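Local coordinates for protein 3-methyladenine DNA glycosylase (Helicobacter pylori, PDB 1PU6) that probably recognises alkylated bases in DNA and excises 3-methyladenine as a helix-hairpin-helix glycosylase of base excision repair, at residues L29-L34 against D99-I104; Q116-E121 against Y140-E145; W122-D125 against G130-S133; A134-C139 against V146-K151. All blocks are in the same frame, centred on the assembly; numbering follows the deposited sequence.

Interaction 1. Residues L29-L34 against D99-I104; sequences LKFEAL and DLSGNI. Unlike the reference sequence in segment 99-104: Gly102 (reference Lys).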
loop_
_atom_site.group_PDB
_atom_site.type_symbol
_atom_site.label_atom_id
_atom_site.label_comp_id
_atom_site.label_asym_id
_atom_site.label_seq_id
_atom_site.Cartn_x
_atom_site.Cartn_y
_atom_site.Cartn_z
ATOM N N LEU A 29 5.111 6.162 4.663
ATOM C CA LEU A 29 6.411 6.758 4.295
ATOM C C LEU A 29 7.561 6.234 5.133
ATOM O O LEU A 29 8.673 6.822 5.125
ATOM C CB LEU A 29 6.394 8.305 4.263
ATOM C CG LEU A 29 5.231 8.933 3.462
ATOM C CD1 LEU A 29 5.357 10.446 3.325
ATOM C CD2 LEU A 29 5.039 8.311 2.063
ATOM N N LYS A 30 7.315 5.133 5.852
ATOM C CA LYS A 30 8.316 4.454 6.686
ATOM C C LYS A 30 8.488 3.023 6.219
ATOM O O LYS A 30 7.678 2.509 5.448
ATOM C CB LYS A 30 7.870 4.447 8.178
ATOM C CG LYS A 30 7.793 5.849 8.773
ATOM C CD LYS A 30 7.054 5.844 10.149
ATOM N N PHE A 31 9.546 2.365 6.679
ATOM C CA PHE A 31 9.781 0.982 6.251
ATOM C C PHE A 31 8.612 0.066 6.678
ATOM O O PHE A 31 8.279 -0.900 5.990
ATOM C CB PHE A 31 11.116 0.528 6.844
ATOM C CG PHE A 31 11.521 -0.855 6.424
ATOM C CD1 PHE A 31 11.575 -1.873 7.364
ATOM C CD2 PHE A 31 11.898 -1.128 5.106
ATOM C CE1 PHE A 31 11.955 -3.171 6.984
ATOM C CE2 PHE A 31 12.276 -2.410 4.739
ATOM C CZ PHE A 31 12.354 -3.416 5.675
ATOM N N GLU A 32 8.005 0.321 7.837
ATOM C CA GLU A 32 6.824 -0.432 8.294
ATOM C C GLU A 32 5.709 -0.479 7.250
ATOM O O GLU A 32 5.010 -1.505 7.132
ATOM C CB GLU A 32 6.281 0.206 9.609
ATOM C CG GLU A 32 5.006 -0.422 10.156
ATOM C CD GLU A 32 4.565 0.216 11.467
ATOM O OE1 GLU A 32 3.339 0.228 11.703
ATOM O OE2 GLU A 32 5.459 0.712 12.226
ATOM N N ALA A 33 5.531 0.628 6.506
ATOM C CA ALA A 33 4.535 0.653 5.421
ATOM C C ALA A 33 4.922 -0.351 4.310
ATOM O O ALA A 33 4.045 -1.069 3.782
ATOM C CB ALA A 33 4.353 2.103 4.840
ATOM N N LEU A 34 6.207 -0.394 3.905
ATOM C CA LEU A 34 6.644 -1.423 2.931
ATOM C C LEU A 34 6.363 -2.834 3.508
ATOM O O LEU A 34 5.810 -3.695 2.787
ATOM C CB LEU A 34 8.168 -1.240 2.633
ATOM C CG LEU A 34 8.756 -2.285 1.676
ATOM C CD1 LEU A 34 10.007 -1.663 1.013
ATOM C CD2 LEU A 34 9.194 -3.525 2.485
ATOM N N ASP A 99 14.242 -11.746 0.888
ATOM C CA ASP A 99 14.823 -11.540 -0.433
ATOM C C ASP A 99 14.639 -10.088 -0.954
ATOM O O ASP A 99 15.581 -9.494 -1.557
ATOM C CB ASP A 99 14.282 -12.573 -1.427
ATOM C CG ASP A 99 14.826 -13.999 -1.157
ATOM O OD1 ASP A 99 15.733 -14.195 -0.275
ATOM O OD2 ASP A 99 14.398 -15.001 -1.803
ATOM N N LEU A 100 13.448 -9.531 -0.753
ATOM C CA LEU A 100 13.204 -8.142 -1.176
ATOM C C LEU A 100 14.207 -7.179 -0.453
ATOM O O LEU A 100 14.829 -6.291 -1.090
ATOM C CB LEU A 100 11.744 -7.755 -0.839
ATOM C CG LEU A 100 11.494 -6.230 -0.881
ATOM C CD1 LEU A 100 11.666 -5.640 -2.301
ATOM C CD2 LEU A 100 10.061 -5.969 -0.351
ATOM N N SER A 101 14.335 -7.350 0.874
ATOM C CA SER A 101 15.201 -6.474 1.639
ATOM C C SER A 101 16.661 -6.594 1.200
ATOM O O SER A 101 17.350 -5.588 1.069
ATOM C CB SER A 101 15.058 -6.788 3.146
ATOM O OG SER A 101 13.700 -6.451 3.538
ATOM N N GLY A 102 17.149 -7.825 1.003
ATOM C CA GLY A 102 18.505 -8.004 0.492
ATOM C C GLY A 102 18.721 -7.337 -0.878
ATOM O O GLY A 102 19.780 -6.755 -1.159
ATOM N N ASN A 103 17.719 -7.407 -1.745
ATOM C CA ASN A 103 17.909 -6.835 -3.092
ATOM C C ASN A 103 17.816 -5.309 -3.077
ATOM O O ASN A 103 18.449 -4.618 -3.889
ATOM C CB ASN A 103 16.883 -7.446 -4.078
ATOM C CG ASN A 103 17.324 -8.771 -4.602
ATOM O OD1 ASN A 103 18.531 -9.037 -4.734
ATOM N ND2 ASN A 103 16.395 -9.618 -4.927
ATOM N N ILE A 104 17.063 -4.757 -2.119
ATOM C CA ILE A 104 17.052 -3.281 -1.978
ATOM C C ILE A 104 18.457 -2.803 -1.609
ATOM O O ILE A 104 18.984 -1.821 -2.150
ATOM C CB ILE A 104 16.050 -2.815 -0.895
ATOM C CG1 ILE A 104 14.613 -3.045 -1.375
ATOM C CG2 ILE A 104 16.279 -1.295 -0.552
ATOM C CD1 ILE A 104 13.555 -2.742 -0.272
#
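The helix turn bearing Phe31 and Leu34 stands well off from the one bearing Leu100, Ser101 and Ile104, for even the nearest pair of CA atoms, those of Leu34 and Ser101, is 10.0 Å apart. Side chains alone bridge the gap, and Leu34 does most of the work. Its CG lies trans to the backbone N (chi1 178°), which carries the forked end out toward the other helix, where each methyl finds its own partner. CD1 meets CD1 of Ile104 at 3.9 Å, the two side chains coming together end on. CD2 of Leu34 lies 3.8 Å from CD2 of Leu100, but here the side chains run past each other in opposite senses.

The setting is the all-helical HhH-GPD fold, in which helix 31-39 and helix 90-108 belong to one buried core. Leu100, Ser101 and Ile104, spaced one and then three residues apart, form the inward stripe of helix 90-108, and Phe114 touches both Leu34 and Ile104. Phe31 supplies the remaining link. Its ring points its CZ edge at Ser101, with OG of Ser101 near the ring plane, 3.9 Å from CZ of Phe31. This is packing and not a polar bond, since the hydroxyl is hydrogen-bonded to the carbonyl of Leu97 one turn earlier in its own helix, a common way of burying a serine among apolar neighbours. Phe31 also meets the ring of Phe111 edge-to-face, while its backbone N, just past the N-cap residue Lys30, is hydrogen-bonded to OD1 of Asp65.

Interaction 2. Residues Q116-E121 against Y140-E145; sequences QEVTRE and YACAKE. Unlike the reference sequence in segment 116-121: Arg120 (reference Lys). Unlike the reference sequence in segment 140-145: Ala141 (reference Val).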
loop_
_atom_site.group_PDB
_atom_site.type_symbol
_atom_site.label_atom_id
_atom_site.label_comp_id
_atom_site.label_asym_id
_atom_site.label_seq_id
_atom_site.Cartn_x
_atom_site.Cartn_y
_atom_site.Cartn_z
ATOM N N GLN A 116 13.681 7.095 -3.575
ATOM C CA GLN A 116 13.857 7.992 -4.707
ATOM C C GLN A 116 13.910 7.292 -6.053
ATOM O O GLN A 116 13.326 7.805 -7.017
ATOM C CB GLN A 116 15.098 8.862 -4.515
ATOM C CG GLN A 116 15.353 9.912 -5.582
ATOM C CD GLN A 116 16.656 10.688 -5.333
ATOM O OE1 GLN A 116 16.784 11.384 -4.316
ATOM N NE2 GLN A 116 17.630 10.554 -6.247
ATOM N N GLU A 117 14.570 6.132 -6.149
ATOM C CA GLU A 117 14.923 5.550 -7.444
ATOM C C GLU A 117 14.151 4.312 -7.868
ATOM O O GLU A 117 14.243 3.917 -9.064
ATOM C CB GLU A 117 16.416 5.232 -7.488
ATOM C CG GLU A 117 17.345 6.433 -7.229
ATOM C CD GLU A 117 17.420 7.422 -8.391
ATOM O OE1 GLU A 117 17.950 8.538 -8.166
ATOM O OE2 GLU A 117 16.982 7.071 -9.540
ATOM N N VAL A 118 13.425 3.671 -6.932
ATOM C CA VAL A 118 12.718 2.441 -7.273
ATOM C C VAL A 118 11.677 2.655 -8.402
ATOM O O VAL A 118 11.069 3.731 -8.509
ATOM C CB VAL A 118 12.074 1.792 -6.012
ATOM C CG1 VAL A 118 10.977 2.628 -5.484
ATOM C CG2 VAL A 118 11.647 0.329 -6.300
ATOM N N THR A 119 11.531 1.629 -9.248
ATOM C CA THR A 119 10.484 1.593 -10.258
ATOM C C THR A 119 9.530 0.426 -10.000
ATOM O O THR A 119 9.894 -0.581 -9.331
ATOM C CB THR A 119 11.017 1.428 -11.671
ATOM O OG1 THR A 119 11.699 0.167 -11.776
ATOM C CG2 THR A 119 12.030 2.471 -12.004
ATOM N N ARG A 120 8.320 0.544 -10.515
ATOM C CA ARG A 120 7.364 -0.548 -10.388
ATOM C C ARG A 120 7.937 -1.884 -10.945
ATOM O O ARG A 120 7.746 -2.950 -10.325
ATOM C CB ARG A 120 6.100 -0.175 -11.127
ATOM C CG ARG A 120 5.006 -1.180 -10.873
ATOM C CD ARG A 120 3.989 -1.147 -11.932
ATOM N NE ARG A 120 2.640 -1.429 -11.434
ATOM C CZ ARG A 120 1.653 -1.924 -12.165
ATOM N NH1 ARG A 120 1.858 -2.311 -13.452
ATOM N NH2 ARG A 120 0.426 -2.038 -11.600
ATOM N N GLU A 121 8.617 -1.819 -12.087
ATOM C CA GLU A 121 9.094 -3.068 -12.701
ATOM C C GLU A 121 10.184 -3.731 -11.853
ATOM O O GLU A 121 10.261 -4.982 -11.806
ATOM C CB GLU A 121 9.560 -2.777 -14.131
ATOM C CG GLU A 121 8.380 -2.369 -15.037
ATOM C CD GLU A 121 7.907 -0.896 -14.805
ATOM O OE1 GLU A 121 6.670 -0.629 -15.021
ATOM O OE2 GLU A 121 8.716 0.026 -14.371
ATOM N N TYR A 140 2.482 4.332 -0.710
ATOM C CA TYR A 140 2.438 4.544 0.740
ATOM C C TYR A 140 3.787 4.454 1.443
ATOM O O TYR A 140 3.892 4.880 2.595
ATOM C CB TYR A 140 1.499 3.513 1.395
ATOM C CG TYR A 140 0.084 3.701 0.904
ATOM C CD1 TYR A 140 -0.736 4.729 1.473
ATOM C CD2 TYR A 140 -0.475 2.812 -0.043
ATOM C CE1 TYR A 140 -2.073 4.888 1.107
ATOM C CE2 TYR A 140 -1.843 2.970 -0.446
ATOM C CZ TYR A 140 -2.610 4.013 0.139
ATOM O OH TYR A 140 -3.902 4.172 -0.285
ATOM N N ALA A 141 4.791 3.886 0.774
ATOM C CA ALA A 141 6.151 3.950 1.320
ATOM C C ALA A 141 7.004 4.994 0.613
ATOM O O ALA A 141 7.810 5.605 1.279
ATOM C CB ALA A 141 6.865 2.576 1.329
ATOM N N CYS A 142 6.846 5.193 -0.700
ATOM C CA CYS A 142 7.783 6.062 -1.480
ATOM C C CYS A 142 7.202 7.413 -1.921
ATOM O O CYS A 142 7.926 8.234 -2.538
ATOM C CB CYS A 142 8.292 5.323 -2.735
ATOM S SG CYS A 142 9.057 3.724 -2.306
ATOM N N ALA A 143 5.925 7.642 -1.632
ATOM C CA ALA A 143 5.276 8.899 -2.042
ATOM C C ALA A 143 5.260 9.174 -3.551
ATOM O O ALA A 143 5.342 10.375 -3.973
ATOM C CB ALA A 143 5.841 10.124 -1.218
ATOM N N LYS A 144 5.151 8.106 -4.358
ATOM C CA LYS A 144 5.040 8.254 -5.821
ATOM C C LYS A 144 3.609 8.447 -6.246
ATOM O O LYS A 144 2.664 8.038 -5.513
ATOM C CB LYS A 144 5.512 6.987 -6.548
ATOM C CG LYS A 144 6.889 6.562 -6.218
ATOM C CD LYS A 144 7.882 7.531 -6.590
ATOM C CE LYS A 144 9.237 6.790 -6.565
ATOM N NZ LYS A 144 10.281 7.734 -7.007
ATOM N N GLU A 145 3.447 9.070 -7.425
ATOM C CA GLU A 145 2.095 9.351 -7.964
ATOM C C GLU A 145 1.522 8.105 -8.607
ATOM O O GLU A 145 1.524 7.967 -9.815
ATOM C CB GLU A 145 2.102 10.554 -8.950
ATOM C CG GLU A 145 2.502 11.859 -8.254
ATOM C CD GLU A 145 2.826 13.021 -9.214
ATOM O OE1 GLU A 145 2.973 14.164 -8.672
ATOM O OE2 GLU A 145 2.982 12.817 -10.485
#
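The ammonium group of Lys144 is held at the end of helix 111-117 by two main-chain oxygens: NZ of Lys144 donates to O of Gln116 at 3.0 Å, and a weak second bond runs to the carbonyl of Lys115. The approach to Gln116 is not along a lone pair. The donor sits above the carbonyl plane, 57° out of it, with a C=O...N angle of 117°, consistent with an ammonium shared between two neighbouring carbonyls.

The lysine reaches this place through a bend at its second torsion (chi2 -63°), after which the chain runs out almost straight. Its CE passes 4.1 Å from O of Val118, the first residue beyond the helix. Beside this polar link lies a small apolar one, in which CG1 of Val118 rests 3.9 Å from SG of Cys142. Both residues are buried, and Val118 also leans on Leu138.

The contact therefore joins two helix junctions of the HhH-GPD fold: a short link between helix 111-117 and helix 120-124, and the turn at Ala143. In the first, Val118 leaves helix 111-117 and Thr119 caps the start of helix 120-124 through its side chain. In the other, Ala143 takes a positive phi as the chain leaves the helix, and the N of Lys144 turns back to bond the carbonyl of Leu138. Because the carbonyl end of a helix carries partial negative charge, a positively charged ammonium is probably favourable there, and this would tend to keep Lys144 protonated.

Interaction 3. Residues W122-D125 against G130-S133; sequences WLLD and GKES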
loop_
_atom_site.group_PDB
_atom_site.type_symbol
_atom_site.label_atom_id
_atom_site.label_comp_id
_atom_site.label_asym_id
_atom_site.label_seq_id
_atom_site.Cartn_x
_atom_site.Cartn_y
_atom_site.Cartn_z
ATOM N N TRP A 122 11.019 -2.918 -11.189
ATOM C CA TRP A 122 11.992 -3.487 -10.267
ATOM C C TRP A 122 11.261 -4.297 -9.141
ATOM O O TRP A 122 11.619 -5.445 -8.809
ATOM C CB TRP A 122 12.843 -2.345 -9.673
ATOM C CG TRP A 122 14.013 -2.912 -8.859
ATOM C CD1 TRP A 122 15.314 -3.122 -9.311
ATOM C CD2 TRP A 122 13.994 -3.315 -7.473
ATOM N NE1 TRP A 122 16.065 -3.707 -8.309
ATOM C CE2 TRP A 122 15.308 -3.763 -7.151
ATOM C CE3 TRP A 122 13.005 -3.313 -6.469
ATOM C CZ2 TRP A 122 15.642 -4.286 -5.854
ATOM C CZ3 TRP A 122 13.360 -3.785 -5.160
ATOM C CH2 TRP A 122 14.663 -4.287 -4.901
ATOM N N LEU A 123 10.191 -3.732 -8.606
ATOM C CA LEU A 123 9.441 -4.431 -7.490
ATOM C C LEU A 123 8.764 -5.737 -8.013
ATOM O O LEU A 123 8.796 -6.788 -7.326
ATOM C CB LEU A 123 8.390 -3.496 -6.916
ATOM C CG LEU A 123 9.013 -2.373 -6.063
ATOM C CD1 LEU A 123 7.933 -1.285 -5.808
ATOM C CD2 LEU A 123 9.584 -2.939 -4.699
ATOM N N LEU A 124 8.219 -5.667 -9.237
ATOM C CA LEU A 124 7.576 -6.859 -9.815
ATOM C C LEU A 124 8.581 -7.982 -10.111
ATOM O O LEU A 124 8.185 -9.173 -10.184
ATOM C CB LEU A 124 6.771 -6.529 -11.081
ATOM C CG LEU A 124 5.582 -5.616 -10.749
ATOM C CD1 LEU A 124 5.012 -5.077 -12.096
ATOM C CD2 LEU A 124 4.468 -6.308 -9.903
ATOM N N ASP A 125 9.862 -7.634 -10.283
ATOM C CA ASP A 125 10.898 -8.635 -10.430
ATOM C C ASP A 125 11.363 -9.288 -9.120
ATOM O O ASP A 125 12.272 -10.162 -9.114
ATOM C CB ASP A 125 12.098 -8.023 -11.181
ATOM C CG ASP A 125 11.804 -7.920 -12.695
ATOM O OD1 ASP A 125 12.435 -7.089 -13.394
ATOM O OD2 ASP A 125 10.950 -8.668 -13.214
ATOM N N GLY A 130 3.033 -9.110 -5.935
ATOM C CA GLY A 130 2.043 -8.805 -6.968
ATOM C C GLY A 130 1.878 -7.288 -7.208
ATOM O O GLY A 130 2.521 -6.440 -6.537
ATOM N N LYS A 131 1.044 -6.957 -8.183
ATOM C CA LYS A 131 0.875 -5.542 -8.551
ATOM C C LYS A 131 0.320 -4.680 -7.417
ATOM O O LYS A 131 0.782 -3.547 -7.220
ATOM C CB LYS A 131 0.011 -5.418 -9.829
ATOM C CG LYS A 131 0.804 -5.776 -11.016
ATOM C CD LYS A 131 -0.080 -5.743 -12.260
ATOM C CE LYS A 131 0.780 -6.098 -13.483
ATOM N NZ LYS A 131 0.005 -6.009 -14.672
ATOM N N GLU A 132 -0.663 -5.195 -6.681
ATOM C CA GLU A 132 -1.248 -4.444 -5.562
ATOM C C GLU A 132 -0.187 -4.111 -4.531
ATOM O O GLU A 132 -0.113 -2.957 -4.068
ATOM C CB GLU A 132 -2.442 -5.220 -4.960
ATOM C CG GLU A 132 -3.143 -4.427 -3.841
ATOM C CD GLU A 132 -4.314 -5.209 -3.210
ATOM O OE1 GLU A 132 -4.701 -4.946 -2.031
ATOM O OE2 GLU A 132 -4.857 -6.102 -3.894
ATOM N N SER A 133 0.635 -5.098 -4.159
ATOM C CA SER A 133 1.713 -4.885 -3.173
ATOM C C SER A 133 2.779 -3.939 -3.736
ATOM O O SER A 133 3.249 -3.015 -2.988
ATOM C CB SER A 133 2.388 -6.208 -2.788
ATOM O OG SER A 133 1.555 -6.958 -1.866
#
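Leu124 turns its CG trans to its own carbonyl carbon (chi1 -65°), and a second torsion of 168° sends CD1 onward while CD2, left at the flank, touches the start of the next helix. In Lys131 a similar first torsion (chi1 -76°) sets CG beside the leucine, and the extended chain beyond carries the ammonium away. The two side chains cross obliquely. CD2 of Leu124 is 3.9 Å from CG of Lys131 and equally 3.9 Å from the carbonyl carbon of Gly130, so one methyl lies against both main chain and side chain. The backbones come close as well, with 6.5 Å between the CA atoms of Leu124 and Gly130.

The two segments flank the hairpin of the helix-hairpin-helix motif. Helix 120-124 ends here, a short turn follows, and Gly130 takes the N-cap position of helix 131-141. Leu124 also touches Ala134 one turn along that helix, while the backbone N of Gly130 is bonded to the side-chain oxygen of Gln41. Hairpins of this kind commonly meet the DNA backbone in other members of the family.

No hydrogen bond joins the two segments, and the contact is purely van der Waals. Lys131 lends it only the aliphatic part of its chain, since the ammonium beyond makes a salt bridge with Asp168; the residue thus divides into an apolar stem packed on Leu124 and a charged end committed to another helix.

Interaction 4. Residues A134-C139 against V146-K151; sequences ADAILC and VMVVDK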
loop_
_atom_site.group_PDB
_atom_site.type_symbol
_atom_site.label_atom_id
_atom_site.label_comp_id
_atom_site.label_asym_id
_atom_site.label_seq_id
_atom_site.Cartn_x
_atom_site.Cartn_y
_atom_site.Cartn_z
ATOM N N ALA A 134 3.173 -4.114 -5.012
ATOM C CA ALA A 134 4.214 -3.204 -5.593
ATOM C C ALA A 134 3.684 -1.737 -5.590
ATOM O O ALA A 134 4.401 -0.785 -5.222
ATOM C CB ALA A 134 4.531 -3.572 -7.030
ATOM N N ASP A 135 2.447 -1.570 -6.009
ATOM C CA ASP A 135 1.902 -0.180 -6.052
ATOM C C ASP A 135 1.705 0.410 -4.658
ATOM O O ASP A 135 1.883 1.643 -4.454
ATOM C CB ASP A 135 0.616 -0.191 -6.824
ATOM C CG ASP A 135 0.854 -0.345 -8.321
ATOM O OD1 ASP A 135 -0.096 -0.704 -9.056
ATOM O OD2 ASP A 135 1.998 -0.202 -8.839
ATOM N N ALA A 136 1.331 -0.432 -3.689
ATOM C CA ALA A 136 1.177 0.068 -2.309
ATOM C C ALA A 136 2.531 0.509 -1.743
ATOM O O ALA A 136 2.628 1.519 -1.016
ATOM C CB ALA A 136 0.518 -1.006 -1.401
ATOM N N ILE A 137 3.606 -0.216 -2.101
ATOM C CA ILE A 137 4.937 0.247 -1.697
ATOM C C ILE A 137 5.239 1.609 -2.374
ATOM O O ILE A 137 5.701 2.578 -1.729
ATOM C CB ILE A 137 6.010 -0.823 -2.089
ATOM C CG1 ILE A 137 5.824 -2.098 -1.244
ATOM C CG2 ILE A 137 7.473 -0.212 -1.980
ATOM C CD1 ILE A 137 6.646 -3.337 -1.763
ATOM N N LEU A 138 5.009 1.702 -3.704
ATOM C CA LEU A 138 5.315 2.978 -4.412
ATOM C C LEU A 138 4.543 4.195 -3.832
ATOM O O LEU A 138 5.127 5.302 -3.623
ATOM C CB LEU A 138 4.984 2.893 -5.903
ATOM C CG LEU A 138 5.930 1.959 -6.653
ATOM C CD1 LEU A 138 5.422 1.656 -8.064
ATOM C CD2 LEU A 138 7.387 2.440 -6.721
ATOM N N CYS A 139 3.256 4.008 -3.573
ATOM C CA CYS A 139 2.454 5.116 -3.026
ATOM C C CYS A 139 2.723 5.349 -1.549
ATOM O O CYS A 139 3.134 6.451 -1.149
ATOM C CB CYS A 139 0.922 4.817 -3.248
ATOM S SG CYS A 139 -0.094 6.134 -2.619
ATOM N N VAL A 146 1.097 7.168 -7.760
ATOM C CA VAL A 146 0.534 5.872 -8.173
ATOM C C VAL A 146 -0.724 5.635 -7.352
ATOM O O VAL A 146 -0.706 5.792 -6.099
ATOM C CB VAL A 146 1.540 4.745 -7.807
ATOM C CG1 VAL A 146 0.939 3.398 -8.002
ATOM C CG2 VAL A 146 2.796 4.936 -8.704
ATOM N N MET A 147 -1.829 5.236 -7.997
ATOM C CA MET A 147 -3.034 4.842 -7.232
ATOM C C MET A 147 -3.175 3.300 -7.159
ATOM O O MET A 147 -3.290 2.647 -8.187
ATOM C CB MET A 147 -4.323 5.433 -7.817
ATOM C CG MET A 147 -5.497 5.358 -6.643
ATOM S SD MET A 147 -6.827 6.230 -7.114
ATOM C CE MET A 147 -8.118 5.227 -6.282
ATOM N N VAL A 148 -3.206 2.738 -5.957
ATOM C CA VAL A 148 -3.369 1.298 -5.756
ATOM C C VAL A 148 -4.817 0.947 -6.112
ATOM O O VAL A 148 -5.735 1.727 -5.788
ATOM C CB VAL A 148 -3.159 0.957 -4.271
ATOM C CG1 VAL A 148 -3.521 -0.511 -3.976
ATOM C CG2 VAL A 148 -1.703 1.260 -3.895
ATOM N N VAL A 149 -5.003 -0.198 -6.786
ATOM C CA VAL A 149 -6.341 -0.823 -6.924
ATOM C C VAL A 149 -6.303 -2.264 -6.454
ATOM O O VAL A 149 -5.225 -2.780 -6.136
ATOM C CB VAL A 149 -6.933 -0.705 -8.372
ATOM C CG1 VAL A 149 -7.106 0.827 -8.731
ATOM C CG2 VAL A 149 -6.079 -1.441 -9.409
ATOM N N ASP A 150 -7.469 -2.907 -6.347
ATOM C CA ASP A 150 -7.579 -4.201 -5.604
ATOM C C ASP A 150 -8.994 -4.764 -5.852
ATOM O O ASP A 150 -9.784 -4.150 -6.569
ATOM C CB ASP A 150 -7.387 -3.974 -4.077
ATOM C CG ASP A 150 -8.311 -2.905 -3.507
ATOM O OD1 ASP A 150 -8.237 -2.656 -2.275
ATOM O OD2 ASP A 150 -9.150 -2.268 -4.190
ATOM N N LYS A 151 -9.300 -5.925 -5.260
ATOM C CA LYS A 151 -10.623 -6.544 -5.393
ATOM C C LYS A 151 -11.724 -5.570 -4.918
ATOM O O LYS A 151 -12.786 -5.461 -5.553
ATOM C CB LYS A 151 -10.716 -7.862 -4.601
ATOM C CG LYS A 151 -11.996 -8.658 -4.943
#
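Val146 and Val148 are the two bumps that the chain following helix 131-141 presses back upon that helix, while Met147 and Val149 between and beyond them point the other way. The chain runs back along the helix in the opposite direction: the CA of Val146 lies 5.5 Å from that of Cys139, and the CA of Val148 the same distance from that of Asp135.

Val148 makes the closer fit. Its CG2 sits down on the backbone between Asp135 and Ala136, 3.5 Å from N of Ala136, with the CB atoms of Asp135 and Ala136 bordering the dip. Val146 straddles the next part of the surface. CG1 lies 3.8 Å from CG of Asp135, the two side chains crossing at about a right angle, and CG2 reaches CB of Leu138 at 4.1 Å. Cys139 fills the remaining corner, its CB 3.4 Å from the carbonyl O of Val146.

No hydrogen bond crosses here; shape holds the pieces together. The carboxylate of Asp135, flanked by CG1 of Val146, is satisfied from outside, its OD1 receiving the hydroxyl of Tyr167 and the amide of Gln171 and forming a salt bridge with Arg120.

Other helices pack on this one and on the returning chain. Helix 31-39 packs on Ala136 and Ile137, helix 120-124 on Ala134 and Leu138, and helix 195-203 touches both Cys139 and Met147, while helix 167-179 supplies Tyr167 and Gln171.

Along the chain, interaction 1 closes first, tying helix 31-39 to helix 90-108, and the other three follow between residues 116 and 151. Interaction 3 falls within the span bridged by interaction 2, while the segments of interactions 2 and 4 alternate. Helix 131-141 is common to interactions 2, 3 and 4, whose centres are about 9 to 11 Å apart; the centres of interactions 1 and 4 are about 15 Å apart. A probable hydrogen bond from N of Leu29 to O of Tyr140 links interactions 1 and 2, while interaction 3 meets its neighbours by packing. The arrangement is consistent with a helix-hairpin-helix unit set among the surrounding helices of a single HhH-GPD fold.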